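Local atomic coordinates of GH26A (Muricauda sp. MAR_2010_75, PDB entry 6Q75), a protein that probably hydrolyses glycosidic bonds in polysaccharides, as a glycoside hydrolase of family 26. Residues V251-V265 and G279-W293. Sequence-based numbering, arbitrary orientation.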
ATOM      1  N   VAL A 251       9.534  -1.656   5.959  1.00 15.79           N
ATOM      2  CA  VAL A 251      10.671  -1.747   6.877  1.00 17.96           C
ATOM      3  C   VAL A 251      10.445  -2.951   7.783  1.00 17.74           C
ATOM      4  O   VAL A 251       9.553  -2.934   8.644  1.00 17.63           O
ATOM      5  CB  VAL A 251      10.860  -0.475   7.716  1.00 21.23           C
ATOM      6  CG1 VAL A 251      11.991  -0.713   8.757  1.00 21.34           C
ATOM      7  CG2 VAL A 251      11.194   0.717   6.813  1.00 22.37           C
ATOM      8  N   TYR A 252      11.225  -4.008   7.581  1.00 15.65           N
ATOM      9  CA  TYR A 252      11.182  -5.162   8.449  1.00 17.48           C
ATOM     10  C   TYR A 252      12.434  -5.173   9.326  1.00 19.08           C
ATOM     11  O   TYR A 252      13.356  -4.379   9.134  1.00 19.70           O
ATOM     12  CB  TYR A 252      11.074  -6.458   7.628  1.00 19.84           C
ATOM     13  CG  TYR A 252       9.683  -6.608   7.070  1.00 18.96           C
ATOM     14  CD1 TYR A 252       8.688  -7.219   7.832  1.00 18.58           C
ATOM     15  CD2 TYR A 252       9.349  -6.105   5.815  1.00 18.16           C
ATOM     16  CE1 TYR A 252       7.398  -7.327   7.369  1.00 18.67           C
ATOM     17  CE2 TYR A 252       8.038  -6.214   5.333  1.00 17.79           C
ATOM     18  CZ  TYR A 252       7.076  -6.829   6.125  1.00 19.37           C
ATOM     19  OH  TYR A 252       5.776  -6.982   5.685  1.00 19.88           O
ATOM     20  N   HIS A 253      12.417  -6.058  10.309  1.00 18.68           N
ATOM     21  CA  HIS A 253      13.543  -6.295  11.224  1.00 20.34           C
ATOM     22  C   HIS A 253      13.918  -5.053  12.023  1.00 21.85           C
ATOM     23  O   HIS A 253      15.046  -4.958  12.515  1.00 23.87           O
ATOM     24  CB  HIS A 253      14.773  -6.794  10.467  1.00 24.14           C
ATOM     25  CG  HIS A 253      14.477  -7.874   9.478  1.00 27.58           C
ATOM     26  ND1 HIS A 253      13.988  -9.109   9.848  1.00 30.61           N
ATOM     27  CD2 HIS A 253      14.617  -7.909   8.135  1.00 29.12           C
ATOM     28  CE1 HIS A 253      13.828  -9.856   8.770  1.00 28.72           C
ATOM     29  NE2 HIS A 253      14.211  -9.156   7.719  1.00 28.92           N
ATOM     30  N   GLY A 254      12.994  -4.101  12.170  1.00 17.51           N
ATOM     31  CA  GLY A 254      13.261  -2.865  12.891  1.00 17.25           C
ATOM     32  C   GLY A 254      14.293  -1.963  12.246  1.00 21.38           C
ATOM     33  O   GLY A 254      14.883  -1.117  12.922  1.00 22.41           O
ATOM     34  N   ASP A 255      14.517  -2.113  10.939  1.00 21.21           N
ATOM     35  CA  ASP A 255      15.608  -1.430  10.249  1.00 24.14           C
ATOM     36  C   ASP A 255      15.231   0.004   9.865  1.00 21.88           C
ATOM     37  O   ASP A 255      15.289   0.394   8.697  1.00 21.41           O
ATOM     38  CB  ASP A 255      16.003  -2.233   9.017  1.00 29.69           C
ATOM     39  CG  ASP A 255      17.251  -1.688   8.337  1.00 36.25           C
ATOM     40  OD1 ASP A 255      18.098  -1.120   9.051  1.00 34.45           O
ATOM     41  OD2 ASP A 255      17.361  -1.806   7.085  1.00 40.08           O
ATOM     42  N   TYR A 256      14.895   0.811  10.883  1.00 17.75           N
ATOM     43  CA  TYR A 256      14.453   2.191  10.646  1.00 17.87           C
ATOM     44  C   TYR A 256      15.670   3.110  10.524  1.00 19.86           C
ATOM     45  O   TYR A 256      15.918   3.978  11.350  1.00 19.85           O
ATOM     46  CB  TYR A 256      13.511   2.641  11.755  1.00 17.96           C
ATOM     47  CG  TYR A 256      12.247   1.835  11.835  1.00 17.79           C
ATOM     48  CD1 TYR A 256      11.199   2.060  10.931  1.00 18.63           C
ATOM     49  CD2 TYR A 256      12.092   0.826  12.785  1.00 18.58           C
ATOM     50  CE1 TYR A 256      10.034   1.308  10.985  1.00 20.47           C
ATOM     51  CE2 TYR A 256      10.930   0.064  12.844  1.00 19.11           C
ATOM     52  CZ  TYR A 256       9.908   0.305  11.929  1.00 18.32           C
ATOM     53  OH  TYR A 256       8.750  -0.430  12.001  1.00 18.41           O
ATOM     54  N   GLU A 257      16.429   2.905   9.445  1.00 20.76           N
ATOM     55  CA  GLU A 257      17.640   3.685   9.210  1.00 21.93           C
ATOM     56  C   GLU A 257      17.295   5.143   8.970  1.00 21.87           C
ATOM     57  O   GLU A 257      16.383   5.452   8.191  1.00 21.27           O
ATOM     58  CB  GLU A 257      18.409   3.157   8.002  1.00 28.34           C
ATOM     59  CG  GLU A 257      18.894   1.752   8.163  1.00 33.87           C
ATOM     60  CD  GLU A 257      20.332   1.704   8.656  1.00 40.11           C
ATOM     61  OE1 GLU A 257      20.917   2.772   8.945  1.00 41.44           O
ATOM     62  OE2 GLU A 257      20.870   0.587   8.759  1.00 43.94           O
ATOM     63  N   GLN A 258      18.039   6.038   9.630  1.00 20.76           N
ATOM     64  CA  GLN A 258      17.808   7.471   9.446  1.00 22.20           C
ATOM     65  C   GLN A 258      18.099   7.911   8.010  1.00 24.22           C
ATOM     66  O   GLN A 258      17.385   8.754   7.455  1.00 25.92           O
ATOM     67  CB  GLN A 258      18.660   8.264  10.433  1.00 24.67           C
ATOM     68  CG  GLN A 258      18.158   9.692  10.651  1.00 24.57           C
ATOM     69  CD  GLN A 258      16.852   9.714  11.434  1.00 24.53           C
ATOM     70  OE1 GLN A 258      16.565   8.801  12.209  1.00 24.12           O
ATOM     71  NE2 GLN A 258      16.064  10.758  11.239  1.00 25.90           N
ATOM     72  N   LYS A 259      19.148   7.354   7.399  1.00 26.57           N
ATOM     73  CA  LYS A 259      19.492   7.707   6.026  1.00 28.17           C
ATOM     74  C   LYS A 259      18.378   7.324   5.055  1.00 26.31           C
ATOM     75  O   LYS A 259      18.084   8.079   4.125  1.00 29.03           O
ATOM     76  CB  LYS A 259      20.797   7.022   5.618  1.00 29.40           C
ATOM     77  N   ASP A 260      17.770   6.144   5.237  1.00 25.06           N
ATOM     78  CA  ASP A 260      16.643   5.744   4.381  1.00 23.32           C
ATOM     79  C   ASP A 260      15.462   6.697   4.547  1.00 25.04           C
ATOM     80  O   ASP A 260      14.810   7.069   3.563  1.00 25.70           O
ATOM     81  CB  ASP A 260      16.185   4.329   4.715  1.00 24.11           C
ATOM     82  CG  ASP A 260      17.216   3.272   4.381  1.00 28.95           C
ATOM     83  OD1 ASP A 260      18.256   3.585   3.761  1.00 31.28           O
ATOM     84  OD2 ASP A 260      16.983   2.120   4.781  1.00 28.46           O
ATOM     85  N   TYR A 261      15.136   7.059   5.796  1.00 23.04           N
ATOM     86  CA  TYR A 261      14.127   8.094   6.026  1.00 22.94           C
ATOM     87  C   TYR A 261      14.490   9.382   5.298  1.00 24.04           C
ATOM     88  O   TYR A 261      13.650   9.964   4.598  1.00 23.52           O
ATOM     89  CB  TYR A 261      13.975   8.326   7.528  1.00 20.80           C
ATOM     90  CG  TYR A 261      13.109   9.481   8.005  1.00 22.59           C
ATOM     91  CD1 TYR A 261      11.731   9.348   8.125  1.00 21.63           C
ATOM     92  CD2 TYR A 261      13.692  10.668   8.446  1.00 21.96           C
ATOM     93  CE1 TYR A 261      10.959  10.411   8.629  1.00 21.10           C
ATOM     94  CE2 TYR A 261      12.940  11.704   8.937  1.00 23.94           C
ATOM     95  CZ  TYR A 261      11.583  11.574   9.044  1.00 21.87           C
ATOM     96  OH  TYR A 261      10.873  12.636   9.560  1.00 24.65           O
ATOM     97  N   ASP A 262      15.748   9.826   5.415  1.00 21.58           N
ATOM     98  CA  ASP A 262      16.164  11.055   4.727  1.00 24.44           C
ATOM     99  C   ASP A 262      16.007  10.937   3.203  1.00 24.03           C
ATOM    100  O   ASP A 262      15.588  11.899   2.538  1.00 26.85           O
ATOM    101  CB  ASP A 262      17.617  11.377   5.071  1.00 27.56           C
ATOM    102  CG  ASP A 262      17.795  11.887   6.490  1.00 32.94           C
ATOM    103  OD1 ASP A 262      16.811  12.338   7.117  1.00 32.91           O
ATOM    104  OD2 ASP A 262      18.941  11.844   6.977  1.00 35.12           O
ATOM    105  N   GLN A 263      16.330   9.765   2.638  1.00 23.29           N
ATOM    106  CA  GLN A 263      16.170   9.547   1.197  1.00 28.32           C
ATOM    107  C   GLN A 263      14.726   9.677   0.747  1.00 24.88           C
ATOM    108  O   GLN A 263      14.447  10.293  -0.290  1.00 26.42           O
ATOM    109  CB  GLN A 263      16.643   8.144   0.801  1.00 33.77           C
ATOM    110  CG  GLN A 263      17.044   7.936  -0.676  1.00 43.19           C
ATOM    111  CD  GLN A 263      17.422   6.461  -1.008  1.00 49.44           C
ATOM    112  OE1 GLN A 263      17.262   5.579  -0.167  1.00 54.33           O
ATOM    113  NE2 GLN A 263      17.650   6.180  -2.293  1.00 47.15           N
ATOM    114  N   LEU A 264      13.795   9.129   1.519  1.00 23.21           N
ATOM    115  CA  LEU A 264      12.407   9.177   1.084  1.00 22.95           C
ATOM    116  C   LEU A 264      11.823  10.559   1.266  1.00 21.71           C
ATOM    117  O   LEU A 264      11.046  11.005   0.422  1.00 22.59           O
ATOM    118  CB  LEU A 264      11.569   8.163   1.854  1.00 22.65           C
ATOM    119  CG  LEU A 264      10.233   7.809   1.214  1.00 22.55           C
ATOM    120  CD1 LEU A 264      10.430   7.048  -0.081  1.00 21.59           C
ATOM    121  CD2 LEU A 264       9.434   6.977   2.211  1.00 22.09           C
ATOM    122  N   VAL A 265      12.164  11.234   2.366  1.00 23.32           N
ATOM    123  CA  VAL A 265      11.698  12.601   2.570  1.00 22.23           C
ATOM    124  C   VAL A 265      12.162  13.495   1.426  1.00 24.91           C
ATOM    125  O   VAL A 265      11.400  14.335   0.918  1.00 26.08           O
ATOM    126  CB  VAL A 265      12.184  13.138   3.932  1.00 22.60           C
ATOM    127  CG1 VAL A 265      11.933  14.637   4.018  1.00 27.40           C
ATOM    128  CG2 VAL A 265      11.484  12.408   5.074  1.00 21.76           C
ATOM    129  N   GLY A 279       7.309  -4.947  10.287  1.00 15.44           N
ATOM    130  CA  GLY A 279       7.220  -6.138  11.108  1.00 15.73           C
ATOM    131  C   GLY A 279       7.372  -5.709  12.557  1.00 16.08           C
ATOM    132  O   GLY A 279       6.378  -5.426  13.225  1.00 17.53           O
ATOM    133  N   GLN A 280       8.608  -5.634  13.033  1.00 16.51           N
ATOM    134  CA  GLN A 280       8.884  -4.987  14.310  1.00 16.81           C
ATOM    135  C   GLN A 280       8.388  -3.544  14.287  1.00 16.71           C
ATOM    136  O   GLN A 280       8.694  -2.790  13.362  1.00 19.59           O
ATOM    137  CB  GLN A 280      10.391  -4.985  14.590  1.00 20.60           C
ATOM    138  CG  GLN A 280      11.004  -6.359  14.700  1.00 24.17           C
ATOM    139  CD  GLN A 280      12.476  -6.280  15.080  1.00 23.16           C
ATOM    140  OE1 GLN A 280      12.930  -5.250  15.601  1.00 24.15           O
ATOM    141  NE2 GLN A 280      13.227  -7.356  14.813  1.00 25.18           N
ATOM    142  N   LEU A 281       7.621  -3.171  15.305  1.00 17.10           N
ATOM    143  CA  LEU A 281       7.037  -1.831  15.349  1.00 17.18           C
ATOM    144  C   LEU A 281       8.120  -0.771  15.544  1.00 18.61           C
ATOM    145  O   LEU A 281       9.170  -1.057  16.131  1.00 20.92           O
ATOM    146  CB  LEU A 281       6.024  -1.740  16.483  1.00 20.38           C
ATOM    147  CG  LEU A 281       4.682  -2.404  16.188  1.00 20.46           C
ATOM    148  CD1 LEU A 281       3.922  -2.648  17.483  1.00 23.94           C
ATOM    149  CD2 LEU A 281       3.889  -1.480  15.285  1.00 19.14           C
ATOM    150  N   PRO A 282       7.880   0.467  15.098  1.00 18.88           N
ATOM    151  CA  PRO A 282       8.802   1.571  15.426  1.00 21.28           C
ATOM    152  C   PRO A 282       8.647   1.991  16.882  1.00 24.23           C
ATOM    153  O   PRO A 282       7.553   2.363  17.319  1.00 26.10           O
ATOM    154  CB  PRO A 282       8.372   2.692  14.475  1.00 22.42           C
ATOM    155  CG  PRO A 282       6.921   2.388  14.143  1.00 22.96           C
ATOM    156  CD  PRO A 282       6.791   0.874  14.175  1.00 18.83           C
ATOM    157  N   ARG A 283       9.749   1.943  17.632  1.00 22.21           N
ATOM    158  CA  ARG A 283       9.713   2.389  19.009  1.00 23.22           C
ATOM    159  C   ARG A 283       9.542   3.904  19.076  1.00 25.15           C
ATOM    160  O   ARG A 283       9.927   4.625  18.153  1.00 26.02           O
ATOM    161  CB  ARG A 283      11.001   2.007  19.732  1.00 27.71           C
ATOM    162  CG  ARG A 283      11.429   0.571  19.554  1.00 32.67           C
ATOM    163  CD  ARG A 283      12.390   0.189  20.649  1.00 38.34           C
ATOM    164  NE  ARG A 283      11.807   0.477  21.957  1.00 46.81           N
ATOM    165  CZ  ARG A 283      12.424   0.279  23.118  1.00 51.77           C
ATOM    166  NH1 ARG A 283      11.808   0.569  24.256  1.00 54.03           N
ATOM    167  NH2 ARG A 283      13.658  -0.207  23.138  1.00 53.20           N
ATOM    168  N   PRO A 284       9.031   4.413  20.200  1.00 28.69           N
ATOM    169  CA  PRO A 284       8.914   5.875  20.369  1.00 27.14           C
ATOM    170  C   PRO A 284      10.175   6.656  20.022  1.00 27.39           C
ATOM    171  O   PRO A 284      10.061   7.716  19.401  1.00 27.84           O
ATOM    172  CB  PRO A 284       8.553   6.003  21.858  1.00 30.09           C
ATOM    173  CG  PRO A 284       7.732   4.760  22.110  1.00 28.69           C
ATOM    174  CD  PRO A 284       8.407   3.671  21.315  1.00 28.37           C
ATOM    175  N   LEU A 285      11.373   6.170  20.387  1.00 28.29           N
ATOM    176  CA  LEU A 285      12.594   6.908  20.046  1.00 29.85           C
ATOM    177  C   LEU A 285      12.751   7.051  18.538  1.00 29.13           C
ATOM    178  O   LEU A 285      13.189   8.099  18.049  1.00 28.45           O
ATOM    179  CB  LEU A 285      13.833   6.210  20.605  1.00 32.58           C
ATOM    180  CG  LEU A 285      14.498   6.530  21.931  1.00 38.25           C
ATOM    181  CD1 LEU A 285      15.839   5.811  21.951  1.00 38.31           C
ATOM    182  CD2 LEU A 285      14.679   8.036  22.149  1.00 39.69           C
ATOM    183  N   VAL A 286      12.431   5.989  17.795  1.00 25.09           N
ATOM    184  CA  VAL A 286      12.477   6.043  16.337  1.00 24.30           C
ATOM    185  C   VAL A 286      11.470   7.067  15.826  1.00 24.15           C
ATOM    186  O   VAL A 286      11.776   7.878  14.940  1.00 23.70           O
ATOM    187  CB  VAL A 286      12.213   4.646  15.739  1.00 23.19           C
ATOM    188  CG1 VAL A 286      12.001   4.730  14.253  1.00 23.15           C
ATOM    189  CG2 VAL A 286      13.368   3.678  16.037  1.00 25.88           C
ATOM    190  N   LEU A 287      10.240   7.022  16.360  1.00 21.67           N
ATOM    191  CA  LEU A 287       9.210   7.964  15.927  1.00 23.36           C
ATOM    192  C   LEU A 287       9.567   9.400  16.293  1.00 24.51           C
ATOM    193  O   LEU A 287       9.271  10.320  15.529  1.00 25.32           O
ATOM    194  CB  LEU A 287       7.858   7.595  16.529  1.00 22.62           C
ATOM    195  CG  LEU A 287       7.309   6.229  16.140  1.00 25.87           C
ATOM    196  CD1 LEU A 287       6.029   5.966  16.907  1.00 29.42           C
ATOM    197  CD2 LEU A 287       7.084   6.151  14.631  1.00 24.74           C
ATOM    198  N   GLU A 288      10.238   9.616  17.432  1.00 25.56           N
ATOM    199  CA  GLU A 288      10.660  10.965  17.771  1.00 24.56           C
ATOM    200  C   GLU A 288      11.680  11.481  16.761  1.00 26.76           C
ATOM    201  O   GLU A 288      11.657  12.653  16.380  1.00 26.77           O
ATOM    202  CB  GLU A 288      11.248  10.982  19.190  1.00 25.45           C
ATOM    203  CG  GLU A 288      11.773  12.324  19.637  1.00 28.97           C
ATOM    204  N   ALA A 289      12.572  10.611  16.307  1.00 23.69           N
ATOM    205  CA  ALA A 289      13.593  10.988  15.343  1.00 25.63           C
ATOM    206  C   ALA A 289      13.056  11.043  13.923  1.00 26.10           C
ATOM    207  O   ALA A 289      13.671  11.691  13.065  1.00 23.29           O
ATOM    208  CB  ALA A 289      14.728   9.962  15.353  1.00 24.91           C
ATOM    209  N   GLN A 290      11.939  10.371  13.670  1.00 22.04           N
ATOM    210  CA  GLN A 290      11.382  10.218  12.320  1.00 21.27           C
ATOM    211  C   GLN A 290       9.893  10.562  12.328  1.00 22.00           C
ATOM    212  O   GLN A 290       9.024   9.735  12.015  1.00 21.25           O
ATOM    213  CB  GLN A 290      11.650   8.804  11.792  1.00 20.26           C
ATOM    214  CG  GLN A 290      13.145   8.539  11.656  1.00 22.84           C
ATOM    215  CD  GLN A 290      13.511   7.105  11.321  1.00 22.00           C
ATOM    216  OE1 GLN A 290      12.667   6.357  10.808  1.00 26.36           O
ATOM    217  NE2 GLN A 290      14.732   6.715  11.592  1.00 18.89           N
ATOM    218  N   PRO A 291       9.568  11.816  12.639  1.00 22.16           N
ATOM    219  CA  PRO A 291       8.164  12.178  12.907  1.00 22.34           C
ATOM    220  C   PRO A 291       7.310  12.240  11.660  1.00 23.97           C
ATOM    221  O   PRO A 291       6.084  12.278  11.777  1.00 24.48           O
ATOM    222  CB  PRO A 291       8.280  13.558  13.571  1.00 27.54           C
ATOM    223  CG  PRO A 291       9.533  14.131  12.999  1.00 29.38           C
ATOM    224  CD  PRO A 291      10.477  12.965  12.758  1.00 27.94           C
ATOM    225  N   LYS A 292       7.907  12.252  10.479  1.00 21.60           N
ATOM    226  CA  LYS A 292       7.107  12.421   9.270  1.00 23.51           C
ATOM    227  C   LYS A 292       6.342  11.161   8.867  1.00 22.67           C
ATOM    228  O   LYS A 292       5.466  11.241   7.999  1.00 22.36           O
ATOM    229  CB  LYS A 292       8.014  12.885   8.129  1.00 24.73           C
ATOM    230  CG  LYS A 292       8.418  14.361   8.224  1.00 27.98           C
ATOM    231  CD  LYS A 292       9.395  14.723   7.125  1.00 30.46           C
ATOM    232  CE  LYS A 292      10.117  16.034   7.417  1.00 36.15           C
ATOM    233  NZ  LYS A 292       9.284  17.200   7.133  1.00 37.44           N
ATOM    234  N   TRP A 293       6.640   9.993   9.437  1.00 21.77           N
ATOM    235  CA  TRP A 293       5.857   8.811   9.081  1.00 19.93           C
ATOM    236  C   TRP A 293       4.395   9.040   9.457  1.00 19.92           C
ATOM    237  O   TRP A 293       4.083   9.348  10.607  1.00 19.56           O
ATOM    238  CB  TRP A 293       6.395   7.558   9.778  1.00 18.27           C
ATOM    239  CG  TRP A 293       7.797   7.166   9.437  1.00 18.32           C
ATOM    240  CD1 TRP A 293       8.848   7.040  10.320  1.00 18.31           C
ATOM    241  CD2 TRP A 293       8.309   6.760   8.152  1.00 17.73           C
ATOM    242  NE1 TRP A 293       9.973   6.601   9.656  1.00 18.13           N
ATOM    243  CE2 TRP A 293       9.671   6.432   8.329  1.00 19.61           C
ATOM    244  CE3 TRP A 293       7.752   6.667   6.863  1.00 17.53           C
ATOM    245  CZ2 TRP A 293      10.487   6.012   7.279  1.00 17.64           C
ATOM    246  CZ3 TRP A 293       8.566   6.242   5.824  1.00 20.18           C
ATOM    247  CH2 TRP A 293       9.916   5.920   6.035  1.00 22.82           C
TER
HETATM  248  O   HOH W   1      10.236  -3.667  11.202  1.00 15.54           O
HETATM  249  O   HOH W   2      10.290  -8.047  11.341  1.00  7.32           O
HETATM  250  O   HOH W   3      13.649   4.709   8.651  1.00 19.04           O
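Gln-290 runs past one face of the Tyr-261 ring in the opposite direction, its CB 3.8 Å from the ring centroid in a CH-pi contact, and its amide, near the CB end of Tyr-261, is tilted 24° from the ring plane. Its CG sits beside the backbone N (chi1 -63°) and the chain then runs extended, which carries the amide between the two segments. There Gln-290 NE2 spends both hydrogens, on Tyr-256 O at 3.0 Å and on Gln-258 OE1 at 2.8 Å. Gln-290 OE1 accepts a hydrogen bond from Trp-293 NE1 on a lone pair at 2.9 Å, and one from a water; the amide's rotation is thereby fixed. Gln-258, bent at chi2, returns the grip through NE2 to Ala-289 O. Tyr-261 turns its edge to the face of the Trp-293 indole, planes at 60°, and Tyr-261 OH accepts a hydrogen bond from Lys-292 N at 3.1 Å. Further along, Tyr-256 has Pro-282 CB over one ring face and Val-251 CG1 over the other; its OH donates to Gln-280 O at 2.7 Å, in the carbonyl plane. Val-286 CG1 meets Tyr-256 CB. In this family's (beta/alpha)8 barrel, the contact joins the loop after strand 246-251 and the start of helix 258-268 to helix 284-289 and its flanking loops, with Tyr-256 and Trp-293 both resting on Leu-275 of parallel strand 273-278.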